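Local coordinates for protein acetyl-coa acetyltransferase (Zoogloea ramigera, PDB 2WL6) that catalyses, as a biosynthetic thiolase, the Claisen condensation of two acetyl-CoA molecules to acetoacetyl-CoA, an early step in polyhydroxybutyrate synthesis, at residues Ala122-Ala126 and Lys138-Met143; Leu312-His316 and Arg356-Leu361. The protein carries 2 engineered substitutions. The contacts are given in a common frame with arbitrary orientation. Numbering follows the deposited sequence.

Contact 1: residues Ala122-Ala126 and Lys138-Met143; sequences APHCA and KMIDTM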
loop_
_atom_site.group_PDB
_atom_site.type_symbol
_atom_site.label_atom_id
_atom_site.label_comp_id
_atom_site.label_asym_id
_atom_site.label_seq_id
_atom_site.Cartn_x
_atom_site.Cartn_y
_atom_site.Cartn_z
ATOM N N ALA A 122 -1.434 -4.145 14.328
ATOM C CA ALA A 122 -0.872 -2.835 14.003
ATOM C C ALA A 122 -0.612 -2.815 12.528
ATOM O O ALA A 122 -0.091 -3.772 12.003
ATOM C CB ALA A 122 0.403 -2.593 14.764
ATOM N N PRO A 123 -0.989 -1.729 11.844
ATOM C CA PRO A 123 -0.848 -1.580 10.383
ATOM C C PRO A 123 0.435 -0.902 9.902
ATOM O O PRO A 123 1.056 -0.167 10.660
ATOM C CB PRO A 123 -2.021 -0.680 10.028
ATOM C CG PRO A 123 -2.224 0.164 11.247
ATOM C CD PRO A 123 -1.803 -0.655 12.435
ATOM N N HIS A 124 0.829 -1.157 8.654
ATOM C CA HIS A 124 1.913 -0.411 7.986
ATOM C C HIS A 124 1.287 0.830 7.367
ATOM O O HIS A 124 0.104 0.821 7.072
ATOM C CB HIS A 124 2.467 -1.211 6.820
ATOM C CG HIS A 124 3.458 -2.260 7.192
ATOM N ND1 HIS A 124 3.147 -3.603 7.191
ATOM C CD2 HIS A 124 4.767 -2.174 7.518
ATOM C CE1 HIS A 124 4.221 -4.297 7.528
ATOM N NE2 HIS A 124 5.215 -3.453 7.740
ATOM N N CYS A 125 2.046 1.879 7.091
ATOM C CA CYS A 125 1.377 3.065 6.574
ATOM C C CYS A 125 2.305 4.084 5.947
ATOM O O CYS A 125 3.521 4.012 6.116
ATOM C CB CYS A 125 0.612 3.738 7.713
ATOM S SG CYS A 125 1.662 4.790 8.740
ATOM N N ALA A 126 1.713 5.047 5.243
ATOM C CA ALA A 126 2.474 6.141 4.653
ATOM C C ALA A 126 1.599 7.346 4.418
ATOM O O ALA A 126 0.389 7.215 4.293
ATOM C CB ALA A 126 3.121 5.710 3.352
ATOM N N LYS A 138 8.506 4.440 1.299
ATOM C CA LYS A 138 8.369 3.496 2.408
ATOM C C LYS A 138 6.929 3.294 2.884
ATOM O O LYS A 138 6.073 4.164 2.761
ATOM C CB LYS A 138 9.248 3.903 3.595
ATOM C CG LYS A 138 10.707 4.107 3.257
ATOM C CD LYS A 138 11.581 4.108 4.526
ATOM C CE LYS A 138 12.067 2.691 4.894
ATOM N NZ LYS A 138 12.773 2.611 6.212
ATOM N N MET A 139 6.681 2.122 3.435
ATOM C CA MET A 139 5.469 1.883 4.175
ATOM C C MET A 139 5.897 1.548 5.591
ATOM O O MET A 139 6.317 0.428 5.862
ATOM C CB MET A 139 4.697 0.722 3.572
ATOM C CG MET A 139 3.955 1.062 2.291
ATOM S SD MET A 139 2.494 2.054 2.638
ATOM C CE MET A 139 1.391 0.901 3.469
ATOM N N ILE A 140 5.802 2.536 6.476
ATOM C CA ILE A 140 6.267 2.421 7.842
ATOM C C ILE A 140 5.397 1.481 8.649
ATOM O O ILE A 140 4.180 1.476 8.502
ATOM C CB ILE A 140 6.243 3.785 8.528
ATOM C CG1 ILE A 140 7.144 4.786 7.794
ATOM C CG2 ILE A 140 6.713 3.660 9.934
ATOM C CD1 ILE A 140 8.608 4.342 7.632
ATOM N N ASP A 141 6.034 0.677 9.488
ATOM C CA ASP A 141 5.325 -0.192 10.414
ATOM C C ASP A 141 4.998 0.616 11.650
ATOM O O ASP A 141 5.897 0.994 12.387
ATOM C CB ASP A 141 6.234 -1.370 10.770
ATOM C CG ASP A 141 5.536 -2.412 11.580
ATOM O OD1 ASP A 141 4.623 -2.051 12.369
ATOM O OD2 ASP A 141 5.917 -3.591 11.424
ATOM N N THR A 142 3.729 0.897 11.894
ATOM C CA THR A 142 3.406 1.720 13.057
ATOM C C THR A 142 3.916 1.134 14.396
ATOM O O THR A 142 4.347 1.870 15.283
ATOM C CB THR A 142 1.923 2.068 13.146
ATOM O OG1 THR A 142 1.144 0.920 12.829
ATOM C CG2 THR A 142 1.592 3.180 12.177
ATOM N N MET A 143 3.892 -0.184 14.542
ATOM C CA MET A 143 4.394 -0.770 15.766
ATOM C C MET A 143 5.854 -0.341 15.959
ATOM O O MET A 143 6.229 0.213 16.987
ATOM C CB MET A 143 4.307 -2.276 15.679
ATOM C CG MET A 143 5.154 -2.983 16.724
ATOM S SD MET A 143 5.377 -4.733 16.381
ATOM C CE MET A 143 6.393 -4.661 14.908
#

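Contact 2: residues Leu312-His316 and Arg356-Leu361; sequences LVEAH and RILNTL. Engineered in segment 312-316: His316 (natural residue Asn).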
loop_
_atom_site.group_PDB
_atom_site.type_symbol
_atom_site.label_atom_id
_atom_site.label_comp_id
_atom_site.label_asym_id
_atom_site.label_seq_id
_atom_site.Cartn_x
_atom_site.Cartn_y
_atom_site.Cartn_z
ATOM N N LEU A 312 6.476 -8.334 48.460
ATOM C CA LEU A 312 6.538 -8.895 47.112
ATOM C C LEU A 312 6.734 -7.770 46.067
ATOM O O LEU A 312 6.217 -6.677 46.253
ATOM C CB LEU A 312 5.244 -9.685 46.862
ATOM C CG LEU A 312 5.038 -10.474 45.576
ATOM C CD1 LEU A 312 5.943 -11.653 45.486
ATOM C CD2 LEU A 312 3.620 -10.962 45.543
ATOM N N VAL A 313 7.479 -8.028 44.989
ATOM C CA VAL A 313 7.773 -6.993 43.964
ATOM C C VAL A 313 7.620 -7.499 42.530
ATOM O O VAL A 313 7.981 -8.620 42.233
ATOM C CB VAL A 313 9.221 -6.422 44.109
ATOM C CG1 VAL A 313 9.612 -5.658 42.872
ATOM C CG2 VAL A 313 9.363 -5.559 45.372
ATOM N N GLU A 314 7.066 -6.674 41.654
ATOM C CA GLU A 314 6.914 -7.018 40.241
ATOM C C GLU A 314 7.594 -5.902 39.484
ATOM O O GLU A 314 7.152 -4.749 39.572
ATOM C CB GLU A 314 5.435 -7.059 39.808
ATOM C CG GLU A 314 4.723 -8.388 39.923
ATOM C CD GLU A 314 5.172 -9.428 38.894
ATOM O OE1 GLU A 314 5.547 -9.064 37.761
ATOM O OE2 GLU A 314 5.152 -10.633 39.225
ATOM N N ALA A 315 8.661 -6.211 38.747
ATOM C CA ALA A 315 9.357 -5.169 37.997
ATOM C C ALA A 315 9.504 -5.581 36.535
ATOM O O ALA A 315 9.942 -6.676 36.251
ATOM C CB ALA A 315 10.689 -4.878 38.631
ATOM N N HIS A 316 9.109 -4.706 35.618
ATOM C CA HIS A 316 9.099 -5.017 34.179
ATOM C C HIS A 316 10.453 -5.472 33.633
ATOM O O HIS A 316 11.474 -4.787 33.778
ATOM C CB HIS A 316 8.613 -3.806 33.365
ATOM C CG HIS A 316 8.032 -4.151 32.022
ATOM N ND1 HIS A 316 6.963 -5.012 31.869
ATOM C CD2 HIS A 316 8.336 -3.706 30.773
ATOM C CE1 HIS A 316 6.652 -5.102 30.584
ATOM N NE2 HIS A 316 7.467 -4.315 29.898
ATOM N N ARG A 356 -0.877 -6.043 33.300
ATOM C CA ARG A 356 -0.548 -7.442 33.322
ATOM C C ARG A 356 0.235 -7.705 34.603
ATOM O O ARG A 356 -0.071 -8.663 35.323
ATOM C CB ARG A 356 0.275 -7.812 32.085
ATOM C CG ARG A 356 0.205 -9.282 31.709
ATOM C CD ARG A 356 1.041 -10.124 32.642
ATOM N NE ARG A 356 2.469 -9.859 32.494
ATOM C CZ ARG A 356 3.338 -9.910 33.497
ATOM N NH1 ARG A 356 2.907 -10.191 34.714
ATOM N NH2 ARG A 356 4.630 -9.671 33.288
ATOM N N ILE A 357 1.232 -6.870 34.902
ATOM C CA ILE A 357 1.986 -7.076 36.142
ATOM C C ILE A 357 1.162 -6.693 37.380
ATOM O O ILE A 357 1.356 -7.210 38.463
ATOM C CB ILE A 357 3.413 -6.407 36.165
ATOM C CG1 ILE A 357 3.358 -4.949 36.579
ATOM C CG2 ILE A 357 4.152 -6.581 34.834
ATOM C CD1 ILE A 357 4.725 -4.381 36.778
ATOM N N LEU A 358 0.208 -5.799 37.214
ATOM C CA LEU A 358 -0.607 -5.445 38.341
ATOM C C LEU A 358 -1.380 -6.699 38.719
ATOM O O LEU A 358 -1.397 -7.109 39.889
ATOM C CB LEU A 358 -1.543 -4.277 38.012
ATOM C CG LEU A 358 -1.722 -3.233 39.141
ATOM C CD1 LEU A 358 -2.960 -2.391 38.886
ATOM C CD2 LEU A 358 -1.772 -3.778 40.600
ATOM N N ASN A 359 -1.999 -7.325 37.730
ATOM C CA ASN A 359 -2.745 -8.533 38.004
ATOM C C ASN A 359 -1.887 -9.553 38.743
ATOM O O ASN A 359 -2.265 -10.101 39.784
ATOM C CB ASN A 359 -3.239 -9.147 36.708
ATOM C CG ASN A 359 -4.549 -8.579 36.269
ATOM O OD1 ASN A 359 -5.561 -9.267 36.284
ATOM N ND2 ASN A 359 -4.547 -7.311 35.877
ATOM N N THR A 360 -0.717 -9.798 38.182
ATOM C CA THR A 360 0.202 -10.753 38.740
ATOM C C THR A 360 0.552 -10.406 40.185
ATOM O O THR A 360 0.727 -11.301 41.014
ATOM C CB THR A 360 1.448 -10.858 37.857
ATOM O OG1 THR A 360 1.031 -11.144 36.512
ATOM C CG2 THR A 360 2.340 -11.956 38.332
ATOM N N LEU A 361 0.617 -9.115 40.492
ATOM C CA LEU A 361 1.007 -8.693 41.817
ATOM C C LEU A 361 -0.118 -8.973 42.815
ATOM O O LEU A 361 0.123 -9.548 43.876
ATOM C CB LEU A 361 1.337 -7.204 41.843
ATOM C CG LEU A 361 2.424 -6.695 42.786
ATOM C CD1 LEU A 361 1.928 -5.481 43.503
ATOM C CD2 LEU A 361 2.823 -7.744 43.774
#

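Contact 1: residues Ala122-Ala126 and Lys138-Met143
Strands 124-126 and 137-141 form an antiparallel beta hairpin that projects from the N-terminal half of the thiolase fold as part of the arm that builds the tetramer. Its backbone ladder is short. Cys125 and Ile140 are a hydrogen-bonded pair, with Cys125 N to Ile140 O at 2.6 Å and Ile140 N to Cys125 O at 2.7 Å; His124 faces Asp141 as the non-hydrogen-bonded pair, their CA atoms 4.2 Å apart.

Beyond the ladder the chain turns into helix 142-148. Pro123 has no amide hydrogen to offer, but its carbonyl remains a good acceptor and receives Thr142 N at 3.1 Å. Asp141, with its short carboxylate, suits the N-cap position, where OD1 takes a weak bond from Met143 N at 3.0 Å and also forms a salt bridge with Arg129 of the second subunit.

The small alanine methyls let longer methionine side chains pack against them: Ala126 CB lies 3.8 Å from Met139 SD, and Ala122 CB 4.0 Å from Met143 CB. The His124 ring lies beside Asp141, CD2 to CB 3.7 Å, while its NE2 bonds to Gly135 of the third subunit. Antiparallel pairing of strand 124-126 with the second subunit and of Met139 with the third carries the sheet across both interfaces. The Thr142 hydroxyl donates a second hydrogen bond to the Pro123 carbonyl, with Thr142 OG1 a very short 2.4 Å from Pro123 O.

Contact 2: residues Leu312-His316 and Arg356-Leu361
This is helix-on-sheet packing in the C-terminal half of the thiolase fold: helix 350-367 lies against strand 312-315, the two short segments nearly antiparallel at 165° with axes 8.7 Å apart. Alternating strand residues face the helix, so Leu312 and Glu314 point toward it while Val313 and Ala315 point away. Branched apolar side chains suit the interface: Leu312 CD2 meets Leu361 CD2 at 3.8 Å. Ile357 packs on the strand backbone, its CD1 3.7 Å from Glu314 O. The aliphatic part of Glu314 rests on Leu361, CG to CG 4.0 Å. Its carboxylate makes a van der Waals contact, OE2 to the Thr360 methyl CG2 at 3.2 Å, and lies near Arg356 without a salt bridge, OE1 to NH1 4.2 Å; Thr360 OG1 is hydrogen-bonded to Glu198. The engineered His316 brings ND1, at its ring edge, to 4.4 Å from Ile357 CG2. The helix completes a beta-alpha-beta crossover, since it leads into strand 372-379, which runs parallel beside 312-315; on another side, Arg356 and Asn359 touch strand 5-17.

Contact 1 comes first along the chain and belongs to the N-terminal half of the thiolase fold, contact 2 to the C-terminal half. Their centres lie 31 Å apart and their nearest atoms about 13 Å, so they do not touch. The centre of contact 1 lies about 23 Å from the centre of the chain, and beta ladders and salt bridges join it to two other subunits; that of contact 2 lies about 9 Å from the chain centre, and no other chain touches it. Contact 2 reaches the active site through engineered His316, which packs on Asn348, the other engineered position; the natural Asn and His at these positions are important for stabilising the enolate intermediate of the Claisen condensation.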